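Local coordinates for YECBM32 (Yersinia enterocolitica, PDB 2JDA), which binds polygalacturonic acid, the backbone of pectin, as a periplasmic carbohydrate-binding module with a bound calcium ion, at residues 15-26 / 35-43; 55-64 / 127-137. All blocks are in the same frame, centred on the assembly; numbering follows the deposited sequence.

Interaction 1: 15-26 / 35-43. With CA (calcium ion), chain C.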
# COMPACT_ATOMS: atom_id res chain seq x y z
N ALA A 15 1.55 -0.19 11.61
CA ALA A 15 2.63 0.48 10.91
C ALA A 15 3.85 0.72 11.80
O ALA A 15 3.76 0.71 13.03
CB ALA A 15 2.15 1.79 10.31
N SER A 16 4.99 0.98 11.16
CA SER A 16 6.20 1.32 11.85
C SER A 16 6.06 2.61 12.65
O SER A 16 6.73 2.75 13.67
CB SER A 16 7.32 1.53 10.84
OG SER A 16 7.00 2.47 9.87
N GLY A 17 5.26 3.54 12.15
CA GLY A 17 5.09 4.86 12.71
C GLY A 17 4.13 5.65 11.88
O GLY A 17 3.62 5.13 10.90
N TYR A 18 3.85 6.88 12.32
CA TYR A 18 2.90 7.72 11.66
C TYR A 18 3.09 9.16 12.16
O TYR A 18 3.63 9.38 13.24
CB TYR A 18 1.46 7.23 11.99
CG TYR A 18 1.05 7.30 13.44
CD1 TYR A 18 0.20 8.31 13.90
CD2 TYR A 18 1.49 6.37 14.36
CE1 TYR A 18 -0.19 8.40 15.21
CE2 TYR A 18 1.12 6.46 15.69
CZ TYR A 18 0.30 7.47 16.13
OH TYR A 18 -0.08 7.54 17.48
N ASP A 19 2.53 10.10 11.43
CA ASP A 19 2.56 11.52 11.78
C ASP A 19 1.49 11.74 12.83
O ASP A 19 0.32 11.88 12.51
CB ASP A 19 2.32 12.37 10.57
CG ASP A 19 2.40 13.85 10.83
OD1 ASP A 19 2.26 14.26 12.03
OD2 ASP A 19 2.56 14.61 9.84
N SER A 20 1.90 11.72 14.09
CA SER A 20 0.97 11.86 15.20
C SER A 20 0.50 13.27 15.43
O SER A 20 -0.54 13.46 16.07
CB SER A 20 1.58 11.27 16.44
OG SER A 20 2.79 11.88 16.76
N GLU A 21 1.23 14.26 14.99
CA GLU A 21 0.81 15.64 15.14
C GLU A 21 -0.36 15.95 14.21
O GLU A 21 -1.27 16.68 14.59
CB GLU A 21 1.96 16.58 14.88
CG GLU A 21 3.00 16.43 15.94
CD GLU A 21 4.14 17.41 15.78
OE1 GLU A 21 4.26 18.08 14.72
OE2 GLU A 21 4.92 17.46 16.75
N LYS A 22 -0.35 15.45 12.98
CA LYS A 22 -1.45 15.66 12.07
C LYS A 22 -2.44 14.50 12.16
O LYS A 22 -3.51 14.56 11.56
CB LYS A 22 -0.91 15.85 10.67
CG LYS A 22 -0.14 17.16 10.51
CD LYS A 22 -1.10 18.35 10.54
CE LYS A 22 -0.44 19.65 10.09
NZ LYS A 22 -1.50 20.74 10.10
N GLY A 23 -2.09 13.45 12.87
CA GLY A 23 -3.00 12.30 12.93
C GLY A 23 -3.19 11.52 11.64
O GLY A 23 -4.27 10.99 11.39
N HIS A 24 -2.13 11.41 10.87
CA HIS A 24 -2.13 10.62 9.63
C HIS A 24 -1.84 9.13 9.99
O HIS A 24 -0.77 8.57 9.70
CB HIS A 24 -1.08 11.13 8.66
CG HIS A 24 -1.29 12.55 8.25
ND1 HIS A 24 -2.49 13.04 7.76
CD2 HIS A 24 -0.42 13.58 8.23
CE1 HIS A 24 -2.37 14.32 7.47
NE2 HIS A 24 -1.10 14.66 7.68
N VAL A 25 -2.81 8.55 10.66
CA VAL A 25 -2.70 7.27 11.32
C VAL A 25 -2.79 6.11 10.31
O VAL A 25 -3.34 6.28 9.24
CB VAL A 25 -3.81 7.09 12.40
CG1 VAL A 25 -3.59 8.06 13.58
CG2 VAL A 25 -5.21 7.23 11.79
N PRO A 26 -2.28 4.95 10.69
CA PRO A 26 -2.31 3.80 9.78
C PRO A 26 -3.72 3.42 9.27
O PRO A 26 -3.90 3.15 8.07
CB PRO A 26 -1.68 2.70 10.63
CG PRO A 26 -0.74 3.43 11.51
CD PRO A 26 -1.51 4.66 11.91
N LYS A 35 -9.29 11.36 1.04
CA LYS A 35 -8.84 12.58 1.67
C LYS A 35 -8.07 12.33 2.99
O LYS A 35 -7.52 13.26 3.53
CB LYS A 35 -10.00 13.53 2.00
CG LYS A 35 -10.87 13.90 0.82
CD LYS A 35 -12.20 14.56 1.38
CE LYS A 35 -13.28 13.53 1.92
NZ LYS A 35 -13.59 12.32 1.08
N THR A 36 -8.13 11.13 3.54
CA THR A 36 -7.31 10.81 4.74
C THR A 36 -6.14 9.93 4.29
O THR A 36 -6.27 9.11 3.38
CB THR A 36 -8.11 10.02 5.76
OG1 THR A 36 -8.46 8.75 5.20
CG2 THR A 36 -9.39 10.73 6.14
N ARG A 37 -5.01 10.09 4.95
CA ARG A 37 -3.80 9.33 4.61
C ARG A 37 -3.06 8.86 5.83
O ARG A 37 -3.18 9.41 6.90
CB ARG A 37 -2.88 10.19 3.75
CG ARG A 37 -2.30 11.43 4.40
CD ARG A 37 -1.52 12.26 3.43
NE ARG A 37 -0.99 13.52 3.94
CZ ARG A 37 -1.65 14.65 3.96
NH1 ARG A 37 -2.92 14.71 3.61
NH2 ARG A 37 -1.00 15.72 4.39
N TRP A 38 -2.33 7.78 5.62
CA TRP A 38 -1.22 7.39 6.48
C TRP A 38 0.03 8.05 5.95
O TRP A 38 0.28 8.05 4.74
CB TRP A 38 -1.03 5.86 6.43
CG TRP A 38 0.25 5.40 7.07
CD1 TRP A 38 0.55 5.47 8.41
CD2 TRP A 38 1.38 4.82 6.44
NE1 TRP A 38 1.83 5.04 8.64
CE2 TRP A 38 2.35 4.58 7.44
CE3 TRP A 38 1.71 4.50 5.10
CZ2 TRP A 38 3.60 4.05 7.15
CZ3 TRP A 38 2.93 3.97 4.83
CH2 TRP A 38 3.87 3.74 5.86
N ALA A 39 0.84 8.57 6.85
CA ALA A 39 2.15 9.15 6.50
C ALA A 39 3.16 8.86 7.59
O ALA A 39 2.86 8.97 8.77
CB ALA A 39 2.07 10.63 6.29
N ALA A 40 4.38 8.52 7.18
CA ALA A 40 5.48 8.21 8.10
C ALA A 40 6.78 8.61 7.43
O ALA A 40 6.84 8.64 6.22
CB ALA A 40 5.49 6.75 8.43
N SER A 41 7.83 8.90 8.21
CA SER A 41 9.10 9.38 7.65
C SER A 41 10.19 8.31 7.78
O SER A 41 10.21 7.49 8.72
CB SER A 41 9.53 10.69 8.30
OG SER A 41 9.53 10.63 9.66
N GLY A 42 11.10 8.35 6.80
CA GLY A 42 12.16 7.39 6.73
C GLY A 42 11.69 6.05 6.22
O GLY A 42 10.59 5.95 5.68
N GLU A 43 12.51 5.04 6.30
CA GLU A 43 12.11 3.71 5.86
C GLU A 43 11.08 3.23 6.86
O GLU A 43 11.34 3.16 8.07
CB GLU A 43 13.29 2.75 5.76
CG GLU A 43 14.18 2.99 4.56
CD GLU A 43 15.34 1.97 4.47
OE1 GLU A 43 15.04 0.76 4.64
OE2 GLU A 43 16.42 2.49 4.07
CA CA C . -7.80 7.16 3.38
O HOH W 1 -4.96 12.18 6.97

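Interaction 2: 55-64 / 127-137. With CA (calcium ion), chain C.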
# COMPACT_ATOMS: atom_id res chain seq x y z
N SER A 55 -7.10 -15.66 -1.59
CA SER A 55 -6.40 -15.39 -2.83
C SER A 55 -6.35 -13.92 -3.07
O SER A 55 -7.35 -13.20 -2.88
CB SER A 55 -7.10 -16.09 -3.97
OG SER A 55 -7.12 -17.49 -3.69
N ILE A 56 -5.16 -13.46 -3.45
CA ILE A 56 -4.88 -12.04 -3.74
C ILE A 56 -4.44 -11.94 -5.18
O ILE A 56 -3.49 -12.63 -5.60
CB ILE A 56 -3.71 -11.51 -2.86
CG1 ILE A 56 -3.80 -11.96 -1.42
CG2 ILE A 56 -3.54 -10.04 -3.07
CD1 ILE A 56 -4.89 -11.42 -0.78
N GLU A 57 -5.11 -11.09 -5.93
CA GLU A 57 -4.82 -10.91 -7.35
C GLU A 57 -4.49 -9.49 -7.74
O GLU A 57 -3.89 -9.29 -8.80
CB GLU A 57 -5.93 -11.42 -8.22
CG GLU A 57 -7.24 -10.77 -8.15
CD GLU A 57 -8.17 -11.34 -9.20
OE1 GLU A 57 -8.44 -12.57 -9.09
OE2 GLU A 57 -8.56 -10.59 -10.16
N ASN A 58 -4.83 -8.49 -6.92
CA ASN A 58 -4.41 -7.13 -7.24
C ASN A 58 -4.35 -6.28 -5.98
O ASN A 58 -4.92 -6.65 -4.96
CB ASN A 58 -5.23 -6.48 -8.34
CG ASN A 58 -6.54 -5.97 -7.93
OD1 ASN A 58 -6.65 -5.24 -6.95
ND2 ASN A 58 -7.59 -6.35 -8.68
N ILE A 59 -3.62 -5.18 -6.08
CA ILE A 59 -3.60 -4.16 -5.04
C ILE A 59 -3.83 -2.82 -5.73
O ILE A 59 -3.12 -2.46 -6.67
CB ILE A 59 -2.27 -4.17 -4.29
CG1 ILE A 59 -2.08 -5.48 -3.52
CG2 ILE A 59 -2.18 -2.95 -3.38
CD1 ILE A 59 -0.61 -5.84 -3.16
N LEU A 60 -4.79 -2.07 -5.24
CA LEU A 60 -5.01 -0.67 -5.61
C LEU A 60 -4.20 0.20 -4.64
O LEU A 60 -4.37 0.08 -3.44
CB LEU A 60 -6.50 -0.32 -5.52
CG LEU A 60 -6.81 1.19 -5.67
CD1 LEU A 60 -6.61 1.69 -7.06
CD2 LEU A 60 -8.24 1.49 -5.21
N ILE A 61 -3.36 1.06 -5.16
CA ILE A 61 -2.59 2.02 -4.38
C ILE A 61 -2.88 3.43 -4.88
O ILE A 61 -2.85 3.71 -6.07
CB ILE A 61 -1.08 1.67 -4.32
CG1 ILE A 61 -0.39 2.59 -3.32
CG2 ILE A 61 -0.41 1.70 -5.70
CD1 ILE A 61 1.04 2.21 -3.03
N VAL A 62 -3.19 4.30 -3.92
CA VAL A 62 -3.53 5.70 -4.18
C VAL A 62 -2.55 6.55 -3.35
O VAL A 62 -2.84 6.92 -2.22
CB VAL A 62 -5.00 5.98 -3.83
CG1 VAL A 62 -5.36 7.43 -4.24
CG2 VAL A 62 -5.95 4.94 -4.47
N PRO A 63 -1.37 6.81 -3.88
CA PRO A 63 -0.38 7.58 -3.13
C PRO A 63 -0.76 9.05 -3.06
O PRO A 63 -1.43 9.57 -3.95
CB PRO A 63 0.92 7.31 -3.90
CG PRO A 63 0.48 7.08 -5.30
CD PRO A 63 -0.83 6.37 -5.19
N PHE A 64 -0.27 9.74 -2.05
CA PHE A 64 -0.50 11.17 -1.85
C PHE A 64 0.28 12.01 -2.84
O PHE A 64 1.45 11.75 -3.10
CB PHE A 64 -0.03 11.50 -0.42
CG PHE A 64 -0.22 12.93 0.01
CD1 PHE A 64 -1.48 13.51 0.07
CD2 PHE A 64 0.88 13.69 0.40
CE1 PHE A 64 -1.63 14.84 0.50
CE2 PHE A 64 0.72 15.01 0.83
CZ PHE A 64 -0.53 15.55 0.87
N ALA A 127 3.57 8.58 2.05
CA ALA A 127 2.22 8.99 2.35
C ALA A 127 1.26 8.32 1.35
O ALA A 127 1.45 8.45 0.14
CB ALA A 127 2.09 10.52 2.32
N ILE A 128 0.26 7.63 1.85
CA ILE A 128 -0.67 6.84 1.05
C ILE A 128 -2.09 7.18 1.46
O ILE A 128 -2.45 7.02 2.61
CB ILE A 128 -0.38 5.32 1.15
CG1 ILE A 128 1.05 5.02 0.68
CG2 ILE A 128 -1.37 4.58 0.33
CD1 ILE A 128 1.56 3.57 0.96
N ASN A 129 -2.89 7.63 0.49
CA ASN A 129 -4.28 7.96 0.79
C ASN A 129 -5.13 6.72 1.00
O ASN A 129 -6.01 6.67 1.88
CB ASN A 129 -4.90 8.79 -0.34
CG ASN A 129 -4.22 10.13 -0.57
OD1 ASN A 129 -3.59 10.71 0.31
ND2 ASN A 129 -4.36 10.66 -1.82
N GLU A 130 -4.93 5.70 0.17
CA GLU A 130 -5.78 4.52 0.21
C GLU A 130 -5.05 3.35 -0.46
O GLU A 130 -4.24 3.48 -1.38
CB GLU A 130 -7.08 4.82 -0.54
CG GLU A 130 -8.24 4.00 -0.10
CD GLU A 130 -8.78 4.27 1.31
OE1 GLU A 130 -8.63 5.32 2.01
OE2 GLU A 130 -9.31 3.30 1.74
N ILE A 131 -5.31 2.18 0.12
CA ILE A 131 -4.94 0.92 -0.44
C ILE A 131 -6.14 0.00 -0.36
O ILE A 131 -6.86 -0.04 0.63
CB ILE A 131 -3.74 0.35 0.30
CG1 ILE A 131 -3.10 -0.81 -0.44
CG2 ILE A 131 -4.10 -0.03 1.65
CD1 ILE A 131 -1.55 -0.73 -0.25
N ALA A 132 -6.32 -0.81 -1.38
CA ALA A 132 -7.36 -1.85 -1.35
C ALA A 132 -6.79 -3.12 -1.99
O ALA A 132 -5.89 -3.05 -2.84
CB ALA A 132 -8.61 -1.40 -2.03
N ILE A 133 -7.35 -4.25 -1.63
CA ILE A 133 -6.88 -5.56 -2.10
C ILE A 133 -8.02 -6.17 -2.94
O ILE A 133 -9.17 -6.17 -2.53
CB ILE A 133 -6.54 -6.45 -0.94
CG1 ILE A 133 -5.53 -5.78 0.05
CG2 ILE A 133 -6.16 -7.83 -1.42
CD1 ILE A 133 -4.34 -5.45 -0.54
N ASN A 134 -7.69 -6.65 -4.11
CA ASN A 134 -8.66 -7.22 -5.06
C ASN A 134 -9.75 -6.19 -5.45
O ASN A 134 -10.95 -6.43 -5.28
CB ASN A 134 -9.28 -8.47 -4.45
CG ASN A 134 -8.30 -9.60 -4.30
OD1 ASN A 134 -7.22 -9.60 -4.90
ND2 ASN A 134 -8.69 -10.62 -3.53
N SER A 135 -9.28 -5.04 -5.94
CA SER A 135 -10.13 -3.95 -6.36
C SER A 135 -10.71 -4.18 -7.75
O SER A 135 -10.06 -4.71 -8.62
CB SER A 135 -9.28 -2.71 -6.38
OG SER A 135 -9.96 -1.56 -6.86
N ALA A 136 -11.94 -3.71 -7.92
CA ALA A 136 -12.57 -3.62 -9.23
C ALA A 136 -12.37 -2.25 -9.93
O ALA A 136 -13.01 -1.98 -10.94
CB ALA A 136 -14.05 -3.94 -9.10
N ALA A 137 -11.48 -1.42 -9.43
CA ALA A 137 -11.21 -0.12 -10.04
C ALA A 137 -10.98 -0.25 -11.55
O ALA A 137 -10.32 -1.18 -12.00
CB ALA A 137 -10.06 0.54 -9.39
CA CA C . -7.80 7.16 3.38

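Interaction 1: 15-26 / 35-43
H24 and A39 join the loop 15-26 to strand 38-41 by a backbone bond, A39 N to H24 O at 3.3 Å, while D19 N reaches A39 O only at a poor angle, a weak bond. The loop therefore meets both polar groups of A39, and the same carbonyl oxygen also receives a CA-H...O contact from Y18. H24 is the centre of an inverse gamma turn, closed by a weak bond from V25 N to G23 O. In the middle of the loop D19 OD1 accepts from K22 N, which lies above the carboxylate plane: an Asx motif.

Among the side chains, W38 has CG anti to its backbone N (chi1 169°), and its indole lies against A15, G17 and P26 of the loop. NE1 gives a bond of 2.9 Å to G17 O, nearly straight and in the ring plane, so the one polar atom of a buried ring is paired. P26 CG lies 3.9 Å from W38 CD1, and A15 CB reaches the indole near NE1. Small A40 suits its place: its CB is 3.5 Å from G17 O.

R37 extends from CG to NE and lays its guanidinium flat on the H24 imidazole, centres 4.0 Å apart and planes 26° from parallel. A water in the H24 ring plane is hydrogen-bonded to ND1 at 2.7 Å and accepts from R37 N. Just before R37, T36 gives both O and OG1 to calcium. A cationic guanidinium on its face would probably disfavour protonation of H24.

Interaction 2: 55-64 / 127-137
N134 and N58 reach across to the other segment through side chains set by their first torsions. In N134, CG lies beside the backbone N (chi1 -68°), which turns the amide across the strand end: ND2 donates to S55 O at 3.0 Å, in both the amide and the carbonyl plane, and OD1 takes E57 N at 2.8 Å, almost straight, plus a weak bond from N58 N. In N58, CG falls between the backbone N and the carbonyl carbon (chi1 78°), so that its amide reaches S135 at both backbone groups: OD1 accepts from S135 N and ND2 donates to S135 O. An asparagine amide, donor and acceptor at once, suits both places, where regular strand pairing ends.

Strands 55-63 and 130-133 run antiparallel, their axes at 170°, within the beta-sandwich of an F5/8 type C domain. L60 pairs with A132 through two backbone bonds. I59, I61, I131 and I133 line one face, toward the core, where I59 CG1 packs against I133 CD1 at 3.7 Å; L48 and L115 continue this layer.

At V62 the pairing breaks into a classic beta bulge, V62 O taking N129 N at 2.8 Å and E130 N weakly. The bulge lies at the metal site: N129 O and E130 OE1 both bind calcium at 2.4 Å, and E130 OE2 accepts from G32 N. Beyond it N129 OD1 comes to the edge of the F64 ring, 3.5 Å from CD1.

How the interactions relate
Strand 125-133 joins the two contacts: it pairs with strand 38-41 of interaction 1 and, on both sides of its corner at N129, with segment 55-64 of interaction 2. W38 O and I128 N lie 2.9 Å apart, a probable hydrogen bond, and R37 makes a cation-pi interaction with F64. Both contacts also feed one calcium, T36 from 35-43 and N129 with E130 from 127-137, completed by N28, D31 and D33. Interaction 2 lies nearer the middle of the chain, with an antiparallel ladder, broken once by a bulge, and an isoleucine face. Interaction 1 lies farther out, where a loop is held by isolated bonds, a water and a histidine-arginine stack.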